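Local atomic coordinates of SmhA (Serratia marcescens, PDB entry 7A27), a protein that serves as one of three components of the alpha-pore forming toxin Smh, here in its soluble form, and probably takes part in perforating target membranes. Residues 157-160 against 161-164; 285-288 against 289-293; 57-60 against 61-65; 135-138 against 139-143; 245-248 against 249-253. All blocks are in the same frame, centred on the assembly; numbering follows the deposited sequence.

Interaction 1 (157-160 against 161-164)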
loop_
_atom_site.group_PDB
_atom_site.type_symbol
_atom_site.label_atom_id
_atom_site.label_comp_id
_atom_site.label_asym_id
_atom_site.label_seq_id
_atom_site.Cartn_x
_atom_site.Cartn_y
_atom_site.Cartn_z
ATOM N N GLY A 157 -3.734 -17.919 -31.125
ATOM C CA GLY A 157 -3.220 -18.651 -32.299
ATOM C C GLY A 157 -2.509 -19.937 -31.928
ATOM O O GLY A 157 -1.930 -20.548 -32.844
ATOM N N LEU A 158 -2.548 -20.346 -30.657
ATOM C CA LEU A 158 -1.875 -21.584 -30.171
ATOM C C LEU A 158 -2.782 -22.806 -30.367
ATOM O O LEU A 158 -4.020 -22.627 -30.407
ATOM C CB LEU A 158 -1.562 -21.452 -28.678
ATOM C CG LEU A 158 -0.624 -20.319 -28.269
ATOM C CD1 LEU A 158 -0.491 -20.268 -26.754
ATOM C CD2 LEU A 158 0.745 -20.477 -28.922
ATOM N N ASN A 159 -2.186 -24.003 -30.432
ATOM C CA ASN A 159 -2.927 -25.290 -30.467
ATOM C C ASN A 159 -3.551 -25.475 -29.072
ATOM O O ASN A 159 -3.254 -24.632 -28.178
ATOM C CB ASN A 159 -2.038 -26.452 -30.922
ATOM C CG ASN A 159 -0.948 -26.844 -29.943
ATOM O OD1 ASN A 159 -0.914 -26.405 -28.800
ATOM N ND2 ASN A 159 -0.104 -27.765 -30.343
ATOM N N ALA A 160 -4.366 -26.524 -28.873
ATOM C CA ALA A 160 -5.094 -26.797 -27.606
ATOM C C ALA A 160 -4.139 -27.153 -26.456
ATOM O O ALA A 160 -4.407 -26.720 -25.336
ATOM C CB ALA A 160 -6.109 -27.886 -27.826
ATOM N N GLU A 161 -3.073 -27.918 -26.716
ATOM C CA GLU A 161 -2.106 -28.385 -25.683
ATOM C C GLU A 161 -1.416 -27.175 -25.034
ATOM O O GLU A 161 -1.223 -27.210 -23.797
ATOM C CB GLU A 161 -1.089 -29.352 -26.292
ATOM C CG GLU A 161 -0.258 -30.112 -25.270
ATOM C CD GLU A 161 0.793 -31.057 -25.851
ATOM O OE1 GLU A 161 0.468 -31.801 -26.795
ATOM O OE2 GLU A 161 1.952 -31.055 -25.378
ATOM N N ALA A 162 -1.057 -26.148 -25.822
ATOM C CA ALA A 162 -0.343 -24.934 -25.357
ATOM C C ALA A 162 -1.303 -24.011 -24.604
ATOM O O ALA A 162 -0.859 -23.402 -23.613
ATOM C CB ALA A 162 0.291 -24.214 -26.516
ATOM N N LYS A 163 -2.550 -23.883 -25.073
ATOM C CA LYS A 163 -3.568 -23.040 -24.400
ATOM C C LYS A 163 -3.801 -23.577 -22.992
ATOM O O LYS A 163 -3.986 -22.743 -22.091
ATOM C CB LYS A 163 -4.903 -22.996 -25.143
ATOM C CG LYS A 163 -4.936 -22.090 -26.364
ATOM C CD LYS A 163 -6.340 -21.869 -26.896
ATOM C CE LYS A 163 -6.375 -21.068 -28.181
ATOM N NZ LYS A 163 -7.679 -21.208 -28.874
ATOM N N GLN A 164 -3.793 -24.906 -22.815
ATOM C CA GLN A 164 -4.036 -25.543 -21.489
ATOM C C GLN A 164 -2.827 -25.259 -20.595
ATOM O O GLN A 164 -3.050 -24.899 -19.421
ATOM C CB GLN A 164 -4.332 -27.048 -21.595
ATOM C CG GLN A 164 -4.805 -27.684 -20.288
ATOM C CD GLN A 164 -6.097 -27.101 -19.760
ATOM O OE1 GLN A 164 -7.170 -27.208 -20.361
ATOM N NE2 GLN A 164 -5.995 -26.486 -18.596
#
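Asn159 and Ala162 make the defining contact where the chain enters helix 160-188. The Asn159 side chain turns back and its OD1 accepts a hydrogen bond from Ala162 N at 3.0 Å. The donor arrives nearly along the C=O axis, at a C=O...donor angle of 163°. What brings the amide there is the first torsion of Asn159: with chi1 at 69°, CG sits between the backbone N and the carbonyl carbon, and the short side chain can bend over the first turn. Asparagine suits this N-cap position because its carbonyl is just long enough to meet an amide that has no main-chain acceptor in a preceding turn.

Two main-chain bonds follow and start the helical pattern. Lys163 N donates to Asn159 O at 3.3 Å, and Gln164 N donates to Ala160 O at 3.2 Å. Asn159 therefore accepts through both its side chain and its backbone.

The apolar part centres on the buried Ala162. Leu158 CB meets Ala162 CB at 4.0 Å, with CD1 of the same leucine equally near. The extended Lys163 passes its CG close to Leu158 CB (4.1 Å) and its CE close to Leu158 O (3.6 Å), so its methylenes run alongside Leu158 while the amine continues outward.

Glu161, in the first turn, sends its carboxylate away from the cap. Together with the asparagine carbonyl, its negative charge probably favours this helix end, where main-chain NH groups converge, and the cap gives the helix a defined starting point.

Interaction 2 (285-288 against 289-293)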
loop_
_atom_site.group_PDB
_atom_site.type_symbol
_atom_site.label_atom_id
_atom_site.label_comp_id
_atom_site.label_asym_id
_atom_site.label_seq_id
_atom_site.Cartn_x
_atom_site.Cartn_y
_atom_site.Cartn_z
ATOM N N GLN A 285 0.591 -7.186 -12.719
ATOM C CA GLN A 285 -0.787 -7.345 -12.185
ATOM C C GLN A 285 -0.757 -7.028 -10.689
ATOM O O GLN A 285 -1.555 -6.193 -10.282
ATOM C CB GLN A 285 -1.302 -8.764 -12.428
ATOM C CG GLN A 285 -2.782 -9.004 -12.127
ATOM C CD GLN A 285 -3.666 -8.513 -13.245
ATOM O OE1 GLN A 285 -3.589 -8.990 -14.386
ATOM N NE2 GLN A 285 -4.512 -7.547 -12.920
ATOM N N LEU A 286 0.128 -7.650 -9.905
ATOM C CA LEU A 286 0.162 -7.445 -8.433
ATOM C C LEU A 286 0.372 -5.963 -8.138
ATOM O O LEU A 286 -0.369 -5.422 -7.300
ATOM C CB LEU A 286 1.273 -8.277 -7.788
ATOM C CG LEU A 286 1.074 -9.786 -7.837
ATOM C CD1 LEU A 286 2.288 -10.507 -7.262
ATOM C CD2 LEU A 286 -0.206 -10.183 -7.104
ATOM N N PHE A 287 1.340 -5.347 -8.823
ATOM C CA PHE A 287 1.715 -3.920 -8.645
ATOM C C PHE A 287 0.537 -3.018 -9.015
ATOM O O PHE A 287 0.128 -2.211 -8.166
ATOM C CB PHE A 287 2.960 -3.572 -9.455
ATOM C CG PHE A 287 3.342 -2.116 -9.441
ATOM C CD1 PHE A 287 3.874 -1.525 -8.305
ATOM C CD2 PHE A 287 3.201 -1.346 -10.574
ATOM C CE1 PHE A 287 4.211 -0.184 -8.282
ATOM C CE2 PHE A 287 3.591 -0.015 -10.570
ATOM C CZ PHE A 287 4.081 0.568 -9.420
ATOM N N VAL A 288 -0.019 -3.170 -10.217
ATOM C CA VAL A 288 -1.101 -2.283 -10.729
ATOM C C VAL A 288 -2.387 -2.488 -9.927
ATOM O O VAL A 288 -3.063 -1.489 -9.670
ATOM C CB VAL A 288 -1.338 -2.496 -12.230
ATOM C CG1 VAL A 288 -2.544 -1.726 -12.721
ATOM C CG2 VAL A 288 -0.105 -2.104 -13.023
ATOM N N ASP A 289 -2.749 -3.722 -9.586
ATOM C CA ASP A 289 -3.990 -3.991 -8.812
ATOM C C ASP A 289 -3.880 -3.286 -7.456
ATOM O O ASP A 289 -4.839 -2.567 -7.091
ATOM C CB ASP A 289 -4.267 -5.488 -8.605
ATOM C CG ASP A 289 -4.806 -6.250 -9.804
ATOM O OD1 ASP A 289 -5.265 -5.597 -10.774
ATOM O OD2 ASP A 289 -4.773 -7.502 -9.745
ATOM N N THR A 290 -2.767 -3.445 -6.727
ATOM C CA THR A 290 -2.668 -2.869 -5.362
ATOM C C THR A 290 -2.413 -1.367 -5.487
ATOM O O THR A 290 -2.753 -0.650 -4.524
ATOM C CB THR A 290 -1.732 -3.651 -4.434
ATOM O OG1 THR A 290 -0.393 -3.277 -4.717
ATOM C CG2 THR A 290 -1.929 -5.144 -4.552
ATOM N N TYR A 291 -1.892 -0.875 -6.615
ATOM C CA TYR A 291 -1.751 0.590 -6.822
ATOM C C TYR A 291 -3.161 1.176 -6.850
ATOM O O TYR A 291 -3.419 2.183 -6.192
ATOM C CB TYR A 291 -1.012 0.938 -8.111
ATOM C CG TYR A 291 -0.444 2.332 -8.140
ATOM C CD1 TYR A 291 -1.239 3.436 -8.387
ATOM C CD2 TYR A 291 0.904 2.545 -7.907
ATOM C CE1 TYR A 291 -0.705 4.719 -8.417
ATOM C CE2 TYR A 291 1.449 3.818 -7.914
ATOM C CZ TYR A 291 0.644 4.907 -8.178
ATOM O OH TYR A 291 1.219 6.141 -8.193
ATOM N N VAL A 292 -4.060 0.521 -7.576
ATOM C CA VAL A 292 -5.479 0.945 -7.722
ATOM C C VAL A 292 -6.136 0.956 -6.330
ATOM O O VAL A 292 -6.871 1.924 -6.027
ATOM C CB VAL A 292 -6.231 0.050 -8.724
ATOM C CG1 VAL A 292 -7.718 0.304 -8.679
ATOM C CG2 VAL A 292 -5.735 0.232 -10.140
ATOM N N LEU A 293 -5.893 -0.066 -5.511
ATOM C CA LEU A 293 -6.494 -0.147 -4.154
ATOM C C LEU A 293 -5.902 0.967 -3.290
ATOM O O LEU A 293 -6.645 1.525 -2.469
ATOM C CB LEU A 293 -6.270 -1.521 -3.520
ATOM C CG LEU A 293 -7.109 -2.662 -4.091
ATOM C CD1 LEU A 293 -6.912 -3.919 -3.251
ATOM C CD2 LEU A 293 -8.585 -2.322 -4.139
#
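Gln285 and Asp289, one helical turn apart, are joined through their polar ends. Gln285 NE2 donates to Asp289 OD1 at 3.0 Å and to Asp289 OD2 at 3.2 Å, so one amide nitrogen spans the carboxylate. Both oxygens are met on their syn sides, though well out of the carboxylate plane, and the two flat groups are turned 43° against each other. A bend at chi2 (80°) carries the glutamine amide round to its partner; Gln285 has the length to cover the rise of a turn, and Asp289 can stay short.

The aromatic contact is made by Phe287 and Tyr291, whose side chains run side by side in the same direction. Their rings form an offset edge-to-face pair, the edge of Tyr291 toward the face of Phe287, with centroids 5.8 Å apart and planes at 62°. The nearest atoms are Phe287 CZ and Tyr291 CD2, at 4.0 Å.

Main-chain bonds from Asp289, Thr290, Tyr291 and Val292 to the residues four earlier keep the backbone regular. Phe287 rests on Asn28 and Ser32 of helix 14-37, and Tyr291 on Leu133 of helix 104-155: an amphipathic helix with aromatic residues turned inward, consistent with the elongated bundles of soluble ClyA-type toxins.

Interaction 3 (57-60 against 61-65)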
loop_
_atom_site.group_PDB
_atom_site.type_symbol
_atom_site.label_atom_id
_atom_site.label_comp_id
_atom_site.label_asym_id
_atom_site.label_seq_id
_atom_site.Cartn_x
_atom_site.Cartn_y
_atom_site.Cartn_z
ATOM N N TYR A 57 8.169 -3.115 -21.910
ATOM C CA TYR A 57 7.171 -3.194 -20.818
ATOM C C TYR A 57 7.897 -3.368 -19.484
ATOM O O TYR A 57 7.563 -2.655 -18.521
ATOM C CB TYR A 57 6.176 -4.326 -21.072
ATOM C CG TYR A 57 5.052 -4.475 -20.068
ATOM C CD1 TYR A 57 4.189 -3.426 -19.779
ATOM C CD2 TYR A 57 4.785 -5.702 -19.484
ATOM C CE1 TYR A 57 3.130 -3.584 -18.902
ATOM C CE2 TYR A 57 3.723 -5.880 -18.613
ATOM C CZ TYR A 57 2.891 -4.820 -18.321
ATOM O OH TYR A 57 1.848 -5.014 -17.466
ATOM N N GLN A 58 8.870 -4.274 -19.428
ATOM C CA GLN A 58 9.637 -4.560 -18.191
ATOM C C GLN A 58 10.340 -3.271 -17.749
ATOM O O GLN A 58 10.339 -2.981 -16.526
ATOM C CB GLN A 58 10.607 -5.725 -18.411
ATOM C CG GLN A 58 11.173 -6.286 -17.119
ATOM C CD GLN A 58 11.859 -7.614 -17.315
ATOM O OE1 GLN A 58 12.423 -7.909 -18.372
ATOM N NE2 GLN A 58 11.843 -8.416 -16.262
ATOM N N ASN A 59 10.874 -2.505 -18.706
ATOM C CA ASN A 59 11.581 -1.223 -18.443
ATOM C C ASN A 59 10.578 -0.199 -17.899
ATOM O O ASN A 59 10.855 0.402 -16.859
ATOM C CB ASN A 59 12.270 -0.651 -19.681
ATOM C CG ASN A 59 13.140 0.529 -19.304
ATOM O OD1 ASN A 59 12.789 1.666 -19.608
ATOM N ND2 ASN A 59 14.216 0.271 -18.568
ATOM N N GLN A 60 9.434 -0.038 -18.568
ATOM C CA GLN A 60 8.415 0.969 -18.208
ATOM C C GLN A 60 7.868 0.662 -16.804
ATOM O O GLN A 60 7.556 1.620 -16.085
ATOM C CB GLN A 60 7.412 1.080 -19.362
ATOM C CG GLN A 60 6.393 2.207 -19.189
ATOM C CD GLN A 60 6.954 3.608 -19.027
ATOM O OE1 GLN A 60 6.686 4.294 -18.026
ATOM N NE2 GLN A 60 7.721 4.046 -20.024
ATOM N N LEU A 61 7.822 -0.610 -16.392
ATOM C CA LEU A 61 7.332 -1.037 -15.046
ATOM C C LEU A 61 8.369 -0.698 -13.967
ATOM O O LEU A 61 7.967 -0.199 -12.907
ATOM C CB LEU A 61 7.031 -2.539 -15.026
ATOM C CG LEU A 61 5.729 -2.972 -15.695
ATOM C CD1 LEU A 61 5.688 -4.483 -15.805
ATOM C CD2 LEU A 61 4.509 -2.449 -14.946
ATOM N N ARG A 62 9.650 -0.961 -14.217
ATOM C CA ARG A 62 10.729 -0.652 -13.246
ATOM C C ARG A 62 10.754 0.858 -12.994
ATOM O O ARG A 62 10.954 1.240 -11.828
ATOM C CB ARG A 62 12.067 -1.207 -13.735
ATOM C CG ARG A 62 12.086 -2.725 -13.770
ATOM C CD ARG A 62 13.187 -3.276 -14.638
ATOM N NE ARG A 62 14.503 -3.114 -14.045
ATOM C CZ ARG A 62 15.072 -3.992 -13.241
ATOM N NH1 ARG A 62 14.446 -5.105 -12.898
ATOM N NH2 ARG A 62 16.277 -3.733 -12.770
ATOM N N GLN A 63 10.525 1.686 -14.026
ATOM C CA GLN A 63 10.463 3.167 -13.882
ATOM C C GLN A 63 9.343 3.503 -12.892
ATOM O O GLN A 63 9.599 4.262 -11.958
ATOM C CB GLN A 63 10.246 3.906 -15.209
ATOM C CG GLN A 63 11.350 3.673 -16.230
ATOM C CD GLN A 63 11.221 4.520 -17.474
ATOM O OE1 GLN A 63 10.767 5.648 -17.440
ATOM N NE2 GLN A 63 11.660 3.996 -18.603
ATOM N N GLN A 64 8.158 2.904 -13.035
ATOM C CA GLN A 64 6.990 3.227 -12.173
ATOM C C GLN A 64 7.175 2.659 -10.767
ATOM O O GLN A 64 6.645 3.282 -9.823
ATOM C CB GLN A 64 5.703 2.744 -12.831
ATOM C CG GLN A 64 5.444 3.467 -14.142
ATOM C CD GLN A 64 5.558 4.959 -13.947
ATOM O OE1 GLN A 64 5.099 5.521 -12.948
ATOM N NE2 GLN A 64 6.217 5.611 -14.888
ATOM N N ALA A 65 7.882 1.530 -10.647
ATOM C CA ALA A 65 8.202 0.877 -9.358
ATOM C C ALA A 65 9.164 1.782 -8.592
ATOM O O ALA A 65 8.907 2.018 -7.405
ATOM C CB ALA A 65 8.791 -0.492 -9.582
HETATM O O HOH W 1 15.802 -1.288 -16.169
#
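Asn59 OD1 takes a hydrogen bond from Gln63 NE2 at 2.8 Å. The bond lies in the amide plane of Gln63, whereas the donor stands above the carbonyl plane of Asn59, and the two amides are turned 72° against each other. Gln63 keeps an extended chain beyond CG, long enough to lean back over the preceding turn. The other end of the Asn59 amide reaches a water: ND2 donates to it weakly, and Arg62 NE donates to it at 3.1 Å, so the water links neighbouring side chains.

Further round the helix Gln60 and Gln64 lie side by side, their amides nearly coplanar, yet Gln64 NE2 to Gln60 OE1 is only a weak bond at 3.4 Å.

The exposed Asn59 and Gln63 belong to the outer side of helix 48-96 in a long, mostly helical bundle, while Gln60 and Gln64 face helix 104-155. The buried side mixes apolar packing with satisfied polar groups. Leu61 sets its CD1 over one face of the Tyr57 ring, 3.8 Å from the centroid and 16° off the ring normal, a CH-pi contact. The methyl is closest to CE2, at 3.7 Å. Tyr57 has CG anti to its own nitrogen (chi1 -177°), which lays the ring alongside the next turn, where the branched leucine can cover it. Its hydroxyl is hydrogen-bonded to Gln281 of helix 272-299, and the ring stacks with Phe147; tyrosine thus combines a flat apolar surface with a satisfied polar tip. Leu61 packs on Ala284 of helix 272-299, a small residue consistent with a close approach of the helices.

Interaction 4 (135-138 against 139-143)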
loop_
_atom_site.group_PDB
_atom_site.type_symbol
_atom_site.label_atom_id
_atom_site.label_comp_id
_atom_site.label_asym_id
_atom_site.label_seq_id
_atom_site.Cartn_x
_atom_site.Cartn_y
_atom_site.Cartn_z
ATOM N N ALA A 135 -3.617 10.177 -11.255
ATOM C CA ALA A 135 -2.899 10.423 -12.526
ATOM C C ALA A 135 -2.105 9.173 -12.927
ATOM O O ALA A 135 -2.199 8.751 -14.090
ATOM C CB ALA A 135 -1.997 11.618 -12.385
ATOM N N LYS A 136 -1.333 8.607 -12.004
ATOM C CA LYS A 136 -0.547 7.386 -12.262
ATOM C C LYS A 136 -1.508 6.256 -12.623
ATOM O O LYS A 136 -1.257 5.569 -13.623
ATOM C CB LYS A 136 0.316 7.001 -11.054
ATOM C CG LYS A 136 1.607 7.784 -10.884
ATOM C CD LYS A 136 2.533 7.581 -12.093
ATOM C CE LYS A 136 3.977 8.009 -11.904
ATOM N NZ LYS A 136 4.155 9.460 -11.657
ATOM N N ARG A 137 -2.569 6.057 -11.848
ATOM C CA ARG A 137 -3.536 4.971 -12.131
ATOM C C ARG A 137 -3.964 5.055 -13.604
ATOM O O ARG A 137 -3.891 4.030 -14.304
ATOM C CB ARG A 137 -4.746 5.069 -11.201
ATOM C CG ARG A 137 -5.843 4.074 -11.529
ATOM C CD ARG A 137 -7.080 4.282 -10.688
ATOM N NE ARG A 137 -8.164 3.451 -11.199
ATOM C CZ ARG A 137 -9.348 3.319 -10.625
ATOM N NH1 ARG A 137 -9.604 3.942 -9.485
ATOM N NH2 ARG A 137 -10.263 2.547 -11.183
ATOM N N GLU A 138 -4.339 6.251 -14.065
ATOM C CA GLU A 138 -4.874 6.498 -15.429
ATOM C C GLU A 138 -3.808 6.207 -16.492
ATOM O O GLU A 138 -4.213 6.025 -17.655
ATOM C CB GLU A 138 -5.466 7.908 -15.518
ATOM C CG GLU A 138 -6.786 8.024 -14.753
ATOM C CD GLU A 138 -7.272 9.431 -14.433
ATOM O OE1 GLU A 138 -6.788 10.372 -15.093
ATOM O OE2 GLU A 138 -8.134 9.586 -13.512
ATOM N N MET A 139 -2.519 6.140 -16.132
ATOM C CA MET A 139 -1.420 5.828 -17.089
ATOM C C MET A 139 -1.038 4.345 -16.966
ATOM O O MET A 139 -0.705 3.732 -17.996
ATOM C CB MET A 139 -0.182 6.704 -16.881
ATOM C CG MET A 139 0.838 6.117 -15.915
ATOM S SD MET A 139 2.596 6.181 -16.419
ATOM C CE MET A 139 2.931 4.509 -16.984
ATOM N N LEU A 140 -1.122 3.766 -15.766
ATOM C CA LEU A 140 -0.788 2.341 -15.500
ATOM C C LEU A 140 -1.827 1.390 -16.104
ATOM O O LEU A 140 -1.393 0.368 -16.660
ATOM C CB LEU A 140 -0.688 2.117 -13.987
ATOM C CG LEU A 140 0.594 2.615 -13.324
ATOM C CD1 LEU A 140 0.466 2.584 -11.811
ATOM C CD2 LEU A 140 1.784 1.780 -13.760
ATOM N N GLU A 141 -3.135 1.676 -15.986
ATOM C CA GLU A 141 -4.203 0.748 -16.464
ATOM C C GLU A 141 -4.005 0.483 -17.955
ATOM O O GLU A 141 -3.873 -0.672 -18.345
ATOM C CB GLU A 141 -5.620 1.214 -16.105
ATOM C CG GLU A 141 -5.819 1.445 -14.615
ATOM C CD GLU A 141 -7.233 1.261 -14.099
ATOM O OE1 GLU A 141 -7.960 2.277 -13.895
ATOM O OE2 GLU A 141 -7.557 0.108 -13.780
ATOM N N PRO A 142 -3.957 1.518 -18.828
ATOM C CA PRO A 142 -3.731 1.316 -20.258
ATOM C C PRO A 142 -2.390 0.669 -20.632
ATOM O O PRO A 142 -2.335 0.041 -21.656
ATOM C CB PRO A 142 -3.758 2.740 -20.831
ATOM C CG PRO A 142 -4.594 3.508 -19.845
ATOM C CD PRO A 142 -4.173 2.933 -18.516
ATOM N N LEU A 143 -1.348 0.861 -19.818
ATOM C CA LEU A 143 0.000 0.277 -20.054
ATOM C C LEU A 143 -0.109 -1.241 -19.933
ATOM O O LEU A 143 0.410 -1.946 -20.825
ATOM C CB LEU A 143 1.011 0.812 -19.036
ATOM C CG LEU A 143 2.448 0.298 -19.227
ATOM C CD1 LEU A 143 3.163 1.039 -20.351
ATOM C CD2 LEU A 143 3.254 0.429 -17.954
#
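Arg137 reaches Glu141 one turn further along helix 104-155. CB leaves the backbone pointing away from residues 139-143. CG, anti to the backbone nitrogen (chi1 174°), already lies 3.6 Å from Glu141 OE1, and CD passes the same oxygen at 3.9 Å. NE then makes the contact, donating to Glu141 OE1 at 2.9 Å with an N-H...acceptor angle of 166°, the bond of a salt bridge. Glu141 OE1 lies near the guanidinium plane, at its edge, but NE meets it from above the carboxylate plane, the two groups being turned 60° apart. CZ and NH2 merely lie near Glu141 OE1, at 3.7 and 3.6 Å. At the tip, NH1 forms a second salt bridge with Glu295, so arginine suits this place by offering different nitrogens to two acids.

In the backbone of the same turn, Lys136 O accepts from both Met139 N and Leu140 N, at 2.9 and 2.8 Å. Pro142 has no NH to offer Glu138 O, which faces its CD at 3.2 Å instead, and the helix kinks there. Around this turn, Arg137 lies on Val292 and Gln296 and Leu140 on Tyr291, all of helix 272-299, while Met139 touches Gln60 and Gln64 of helix 48-96.

Interaction 5 (245-248 against 249-253)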
loop_
_atom_site.group_PDB
_atom_site.type_symbol
_atom_site.label_atom_id
_atom_site.label_comp_id
_atom_site.label_asym_id
_atom_site.label_seq_id
_atom_site.Cartn_x
_atom_site.Cartn_y
_atom_site.Cartn_z
ATOM N N GLY A 245 1.761 -16.232 11.022
ATOM C CA GLY A 245 0.490 -16.621 11.678
ATOM C C GLY A 245 -0.603 -16.887 10.618
ATOM O O GLY A 245 -1.835 -16.620 10.846
ATOM N N ALA A 246 -0.153 -17.400 9.469
ATOM C CA ALA A 246 -0.962 -17.832 8.313
ATOM C C ALA A 246 -0.315 -19.086 7.721
ATOM O O ALA A 246 0.041 -19.073 6.542
ATOM C CB ALA A 246 -1.038 -16.716 7.326
ATOM N N GLN A 247 -0.190 -20.134 8.542
ATOM C CA GLN A 247 0.566 -21.361 8.186
ATOM C C GLN A 247 -0.024 -22.003 6.928
ATOM O O GLN A 247 0.764 -22.434 6.057
ATOM C CB GLN A 247 0.617 -22.334 9.363
ATOM C CG GLN A 247 1.640 -23.449 9.183
ATOM C CD GLN A 247 3.033 -22.909 8.963
ATOM O OE1 GLN A 247 3.552 -22.077 9.713
ATOM N NE2 GLN A 247 3.624 -23.362 7.872
ATOM N N GLN A 248 -1.354 -22.037 6.814
ATOM C CA GLN A 248 -2.042 -22.695 5.665
ATOM C C GLN A 248 -1.648 -21.967 4.375
ATOM O O GLN A 248 -1.276 -22.648 3.415
ATOM C CB GLN A 248 -3.553 -22.791 5.904
ATOM C CG GLN A 248 -4.346 -23.383 4.742
ATOM C CD GLN A 248 -3.887 -24.754 4.313
ATOM O OE1 GLN A 248 -3.625 -25.627 5.132
ATOM N NE2 GLN A 248 -3.832 -24.965 3.006
ATOM N N ALA A 249 -1.684 -20.641 4.366
ATOM C CA ALA A 249 -1.307 -19.836 3.181
ATOM C C ALA A 249 0.155 -20.127 2.813
ATOM O O ALA A 249 0.420 -20.334 1.616
ATOM C CB ALA A 249 -1.558 -18.367 3.431
ATOM N N VAL A 250 1.063 -20.189 3.797
ATOM C CA VAL A 250 2.518 -20.456 3.569
ATOM C C VAL A 250 2.699 -21.829 2.911
ATOM O O VAL A 250 3.582 -21.937 2.022
ATOM C CB VAL A 250 3.333 -20.346 4.873
ATOM C CG1 VAL A 250 4.753 -20.866 4.723
ATOM C CG2 VAL A 250 3.352 -18.922 5.375
ATOM N N ASN A 251 1.913 -22.820 3.354
ATOM C CA ASN A 251 1.949 -24.208 2.830
ATOM C C ASN A 251 1.416 -24.210 1.391
ATOM O O ASN A 251 2.049 -24.851 0.555
ATOM C CB ASN A 251 1.212 -25.184 3.749
ATOM C CG ASN A 251 1.876 -25.375 5.103
ATOM O OD1 ASN A 251 3.014 -24.960 5.334
ATOM N ND2 ASN A 251 1.175 -26.019 6.020
ATOM N N GLU A 252 0.301 -23.525 1.120
ATOM C CA GLU A 252 -0.287 -23.397 -0.245
ATOM C C GLU A 252 0.732 -22.711 -1.163
ATOM O O GLU A 252 0.923 -23.167 -2.307
ATOM C CB GLU A 252 -1.608 -22.608 -0.265
ATOM C CG GLU A 252 -2.844 -23.439 0.078
ATOM C CD GLU A 252 -4.170 -22.696 0.266
ATOM O OE1 GLU A 252 -4.971 -23.218 1.047
ATOM O OE2 GLU A 252 -4.430 -21.641 -0.363
ATOM N N LEU A 253 1.374 -21.653 -0.674
ATOM C CA LEU A 253 2.365 -20.885 -1.468
ATOM C C LEU A 253 3.513 -21.809 -1.886
ATOM O O LEU A 253 3.899 -21.749 -3.058
ATOM C CB LEU A 253 2.865 -19.684 -0.656
ATOM C CG LEU A 253 3.767 -18.706 -1.403
ATOM C CD1 LEU A 253 3.112 -18.218 -2.680
ATOM C CD2 LEU A 253 4.124 -17.519 -0.529
#
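Gln248 and Glu252 form the shorter of two side-chain bonds that span the first turns of helix 247-268. Gln248 NE2 donates to Glu252 OE1 at 2.9 Å, on the anti side of OE1, 20° out of the carboxylate plane. One residue back, Gln247 NE2 donates to Asn251 OD1 at 3.1 Å, with the nitrogen above the asparagine carbonyl plane and the amides turned 51° apart. Both glutamines bend at chi2, which swings their amides forward along the helix; glutamine has just the reach for a partner four residues on.

Behind these bonds stands the backbone. Asn251 N and Glu252 N donate to the carbonyls of Gln247 and Gln248, and Val250 N donates to Ala246 O at 3.1 Å. Ala246 occupies the N-cap position but, as alanine, offers no side-chain acceptor; its CB instead approaches Ala249 CB at 4.3 Å.

Further out, the small Ala246 and Ala249 rest on Ala186 and Ser182 of helix 160-188. The Gln248-Glu252 pair borders that interface and is tied to it, since Glu252 OE2 is hydrogen-bonded to Asn179 ND2 of the same helix. This is the N-terminal start of helix 247-268, with i to i+4 side-chain bonds, packed against helix 160-188 in the bundle.

How the interactions relate
Interactions 2, 3 and 4 form one cluster on three packed helices. Interactions 2 and 4, with centres about 11 Å apart, meet where Tyr291 CG lies 3.8 Å from Leu140 CD1. Interaction 3 joins interaction 2 through Phe287 CZ and Gln64 O, 3.8 Å apart, and interaction 4 through Gln60 CG and Leu143 CD1, 3.6 Å apart. Interactions 1 and 5 stand apart, each at the start of a helix; their centres are about 32 Å from each other. Of the five, interaction 2 lies nearest to Asn359, a calcium-binding residue of this protein, but without touching it: the Thr290 side chain is about 10 Å from that of Asn359, although no calcium is bound here.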